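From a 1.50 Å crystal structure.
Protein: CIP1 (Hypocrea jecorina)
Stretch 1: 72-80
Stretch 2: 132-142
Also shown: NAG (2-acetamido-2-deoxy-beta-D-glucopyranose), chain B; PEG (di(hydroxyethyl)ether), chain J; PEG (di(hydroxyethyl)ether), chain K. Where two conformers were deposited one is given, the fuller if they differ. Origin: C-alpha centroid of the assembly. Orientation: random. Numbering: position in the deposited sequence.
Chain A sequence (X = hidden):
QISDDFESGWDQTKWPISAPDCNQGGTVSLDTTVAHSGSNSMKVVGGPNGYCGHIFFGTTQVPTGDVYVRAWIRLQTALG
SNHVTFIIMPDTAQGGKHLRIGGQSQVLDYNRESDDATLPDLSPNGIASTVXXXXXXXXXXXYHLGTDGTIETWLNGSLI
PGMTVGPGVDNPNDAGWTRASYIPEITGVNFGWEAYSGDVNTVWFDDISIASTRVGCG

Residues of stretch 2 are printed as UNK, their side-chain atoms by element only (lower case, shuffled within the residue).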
# COMPACT_ATOMS: atom_id res chain seq x y z
N TRP A 72 1.06 4.20 9.51
CA TRP A 72 2.47 4.39 9.83
C TRP A 72 3.20 3.11 9.52
O TRP A 72 2.84 2.04 10.01
CB TRP A 72 2.61 4.83 11.28
CG TRP A 72 2.22 6.28 11.52
CD1 TRP A 72 0.96 6.79 11.76
CD2 TRP A 72 3.12 7.40 11.58
NE1 TRP A 72 1.02 8.16 11.97
CE2 TRP A 72 2.33 8.55 11.86
CE3 TRP A 72 4.50 7.54 11.43
CZ2 TRP A 72 2.91 9.83 12.00
CZ3 TRP A 72 5.06 8.80 11.56
CH2 TRP A 72 4.26 9.92 11.83
N ILE A 73 4.21 3.21 8.66
CA ILE A 73 4.87 2.05 8.05
C ILE A 73 6.36 2.09 8.29
O ILE A 73 7.01 3.12 8.04
CB ILE A 73 4.60 1.95 6.52
CG1 ILE A 73 3.09 1.90 6.25
CG2 ILE A 73 5.33 0.75 5.89
CD1 ILE A 73 2.75 1.84 4.75
N ARG A 74 6.91 0.99 8.79
CA ARG A 74 8.37 0.87 8.94
C ARG A 74 8.86 -0.26 8.04
O ARG A 74 8.33 -1.37 8.08
CB ARG A 74 8.75 0.60 10.41
CG ARG A 74 10.26 0.43 10.62
CD ARG A 74 10.64 0.22 12.09
NE ARG A 74 12.03 -0.24 12.21
CZ ARG A 74 12.77 -0.18 13.31
NH1 ARG A 74 12.30 0.36 14.43
NH2 ARG A 74 14.02 -0.63 13.28
N LEU A 75 9.86 0.05 7.23
CA LEU A 75 10.41 -0.92 6.30
C LEU A 75 11.81 -1.32 6.77
O LEU A 75 12.61 -0.46 7.10
CB LEU A 75 10.48 -0.27 4.92
CG LEU A 75 11.01 -1.11 3.77
CD1 LEU A 75 10.07 -2.25 3.48
CD2 LEU A 75 11.19 -0.19 2.55
N GLN A 76 12.10 -2.61 6.78
CA GLN A 76 13.42 -3.07 7.23
C GLN A 76 14.55 -2.80 6.23
O GLN A 76 15.53 -2.13 6.57
CB GLN A 76 13.38 -4.54 7.65
CG GLN A 76 14.73 -5.06 8.17
CD GLN A 76 14.60 -6.36 8.91
OE1 GLN A 76 14.52 -6.38 10.14
NE2 GLN A 76 14.59 -7.45 8.17
N THR A 77 14.40 -3.33 5.02
CA THR A 77 15.44 -3.25 3.98
C THR A 77 14.99 -2.32 2.85
O THR A 77 13.81 -2.31 2.50
CB THR A 77 15.74 -4.66 3.42
OG1 THR A 77 16.19 -5.51 4.49
CG2 THR A 77 16.84 -4.61 2.38
N ALA A 78 15.92 -1.54 2.29
CA ALA A 78 15.59 -0.60 1.21
C ALA A 78 14.91 -1.27 0.02
O ALA A 78 15.19 -2.43 -0.29
CB ALA A 78 16.87 0.14 0.76
N LEU A 79 14.00 -0.55 -0.62
CA LEU A 79 13.37 -1.04 -1.85
C LEU A 79 14.42 -1.19 -2.95
O LEU A 79 15.21 -0.27 -3.19
CB LEU A 79 12.26 -0.10 -2.32
CG LEU A 79 11.02 0.07 -1.43
CD1 LEU A 79 10.08 1.12 -2.04
CD2 LEU A 79 10.31 -1.27 -1.23
N GLY A 80 14.42 -2.35 -3.60
CA GLY A 80 15.30 -2.60 -4.74
C GLY A 80 14.62 -2.29 -6.06
O GLY A 80 13.59 -1.60 -6.11
N UNK A 132 11.40 7.33 -2.63
CA UNK A 132 11.74 6.12 -1.91
C UNK A 132 10.96 6.04 -0.60
O UNK A 132 10.44 7.05 -0.11
o UNK A 132 13.50 5.24 -0.47
c UNK A 132 13.25 6.07 -1.61
c UNK A 132 13.77 7.46 -1.30
N UNK A 133 10.83 4.84 -0.06
CA UNK A 133 10.31 4.71 1.28
C UNK A 133 11.53 4.59 2.20
O UNK A 133 12.26 3.60 2.08
c UNK A 133 7.82 4.42 3.10
c UNK A 133 8.68 3.22 2.70
c UNK A 133 7.86 1.95 2.54
c UNK A 133 9.40 3.49 1.37
N UNK A 134 11.77 5.59 3.08
CA UNK A 134 12.89 5.46 4.03
C UNK A 134 12.72 4.24 4.93
O UNK A 134 11.58 3.84 5.21
c UNK A 134 11.11 6.90 3.21
c UNK A 134 12.80 6.74 4.86
c UNK A 134 12.15 7.72 3.95
N UNK A 135 13.84 3.68 5.37
CA UNK A 135 13.87 2.47 6.19
C UNK A 135 14.18 2.78 7.64
O UNK A 135 14.64 3.87 7.99
o UNK A 135 16.22 2.13 5.79
c UNK A 135 14.64 1.09 4.26
c UNK A 135 14.93 1.49 5.70
N UNK A 136 13.90 1.81 8.50
CA UNK A 136 14.36 1.85 9.88
C UNK A 136 13.62 2.74 10.86
O UNK A 136 14.07 2.92 11.99
N UNK A 137 12.48 3.30 10.44
CA UNK A 137 11.68 4.21 11.24
C UNK A 137 10.28 4.28 10.66
O UNK A 137 10.10 4.16 9.44
c UNK A 137 12.31 5.60 11.29
N UNK A 138 9.29 4.49 11.51
CA UNK A 138 7.92 4.59 11.01
C UNK A 138 7.71 5.89 10.24
O UNK A 138 8.08 6.99 10.70
c UNK A 138 7.48 2.53 13.63
c UNK A 138 7.28 1.22 14.07
c UNK A 138 6.90 4.48 12.14
c UNK A 138 5.68 2.27 12.05
c UNK A 138 6.68 3.07 12.62
c UNK A 138 6.28 0.43 13.51
c UNK A 138 5.47 0.97 12.47
N UNK A 139 7.13 5.73 9.06
CA UNK A 139 6.83 6.83 8.13
C UNK A 139 5.32 6.96 8.04
O UNK A 139 4.62 5.96 7.99
n UNK A 139 10.67 6.60 7.90
c UNK A 139 7.32 6.48 6.72
o UNK A 139 9.74 8.07 6.47
c UNK A 139 8.74 5.93 6.63
c UNK A 139 9.76 6.96 6.99
N UNK A 140 4.80 8.17 7.92
CA UNK A 140 3.36 8.34 7.80
C UNK A 140 2.93 8.31 6.34
O UNK A 140 3.18 9.25 5.60
s UNK A 140 1.11 9.83 8.45
c UNK A 140 2.93 9.65 8.45
N UNK A 141 2.27 7.25 5.94
CA UNK A 141 1.86 7.08 4.55
C UNK A 141 0.36 7.22 4.46
O UNK A 141 -0.39 6.56 5.17
c UNK A 141 2.02 5.47 2.56
c UNK A 141 0.86 4.29 0.77
c UNK A 141 1.53 5.04 -0.18
c UNK A 141 1.11 4.50 2.14
c UNK A 141 2.68 6.22 1.59
c UNK A 141 2.45 6.00 0.22
c UNK A 141 2.29 5.68 4.04
N UNK A 142 -0.09 8.11 3.58
CA UNK A 142 -1.51 8.29 3.36
C UNK A 142 -1.86 8.38 1.89
O UNK A 142 -1.07 8.84 1.05
o UNK A 142 -5.54 10.44 5.02
c UNK A 142 -3.60 9.67 3.92
c UNK A 142 -2.08 9.49 4.16
c UNK A 142 -4.30 10.57 4.92
o UNK A 142 -3.64 11.39 5.57
C1 NAG B . 9.46 10.58 7.59
C2 NAG B . 10.82 10.75 6.92
C3 NAG B . 11.82 9.73 7.46
C4 NAG B . 11.76 9.59 8.98
C5 NAG B . 10.31 9.51 9.49
C6 NAG B . 10.19 9.46 11.02
C7 NAG B . 11.33 11.33 4.62
C8 NAG B . 11.15 11.01 3.17
N2 NAG B . 10.71 10.53 5.49
O3 NAG B . 13.14 10.02 7.04
O4 NAG B . 12.50 8.43 9.29
O5 NAG B . 9.62 10.64 8.99
O6 NAG B . 8.87 9.18 11.43
O7 NAG B . 12.02 12.28 4.96
C1 PEG J . 10.92 3.43 15.67
O1 PEG J . 10.61 2.14 15.19
C2 PEG J . 10.98 4.37 14.47
O2 PEG J . 9.82 5.18 14.41
C1 PEG K . 14.80 0.50 17.24
O1 PEG K . 13.68 -0.35 16.98
C2 PEG K . 15.75 0.46 16.05
O2 PEG K . 15.84 -0.88 15.57
O HOH W 1 10.87 2.71 7.47
O HOH W 2 13.49 2.10 0.35

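Position 132 carries three side-chain atoms, a carbon bearing one oxygen and one carbon, and makes no direct contact with stretch 1; this is Thr132. At position 133 four carbons fork at the second; the CA-to-CB bond points toward stretch 1, and the side chain packs among Ile73, Leu75 and Leu79. It is Leu133, whose CD2 lies 4.0 Å from Leu75 CD2 and whose CB lies 4.2 Å from Leu79 CD1.

Three carbons at position 134 close a ring onto the backbone nitrogen, which identifies Pro134; its CA-to-CB bond points away from stretch 1. Position 135 again has one carbon carrying an oxygen and a carbon, and a carbon of this group rests against the backbone of Thr77 and Ala78. In Thr135, CG2 is 3.5 Å from Ala78 N. Position 136 has no side-chain atoms and a phi of 78°, which favours the residue found, Gly136. Its N donates to Leu75 O at 3.0 Å, and its O lies over one face of the Arg74 guanidinium.

A single carbon at position 137, directed away from stretch 1, marks Ala137; contact is left to its backbone, with N 3.6 Å from Arg74 CG. Position 138 shows one carbon followed by a ring of six carbons, with Arg74 CB over the ring face, 3.7 Å from the centroid. This is Phe138, whose CB also lies 4.0 Å from Trp72 CE3.

Position 139 has three carbons, the last carrying one oxygen and one nitrogen, and lies on the same sheet face as Ile73. Gln139 turns its amide from stretch 1 to its own chain and the sugar: NE2 donates to Ala137 O and to NAG O4, both at 2.9 Å. At position 140 a carbon and a sulfur sit over one face of the Trp72 ring. In Cys140, CB is 3.5 Å from the centroid of the six-membered ring and SG 4.2 Å from that of the five-membered ring.

One carbon and a six-carbon ring at position 141 define Phe141, whose CB meets Ile73 CD1 at 3.9 Å. Position 142, three carbons ending in two oxygens, is Glu142, out of reach.

The contact begins as an antiparallel strand pairing: Ile73 N donates to Gln139 O at 2.9 Å, and Gln139 N to Ile73 O at 2.8 Å. Beyond it, water 1 links Leu75 N (2.9 Å) to Pro134 O and Ala137 O (both 2.6 Å), while water 2 joins Leu79 N (2.9 Å) to Leu133 O (2.6 Å). Apolar packing around Leu133 and ring contacts at Trp72 and Phe138 complete the contact.

Stretch 2, residues 132-142: TLPTGAFQCFE
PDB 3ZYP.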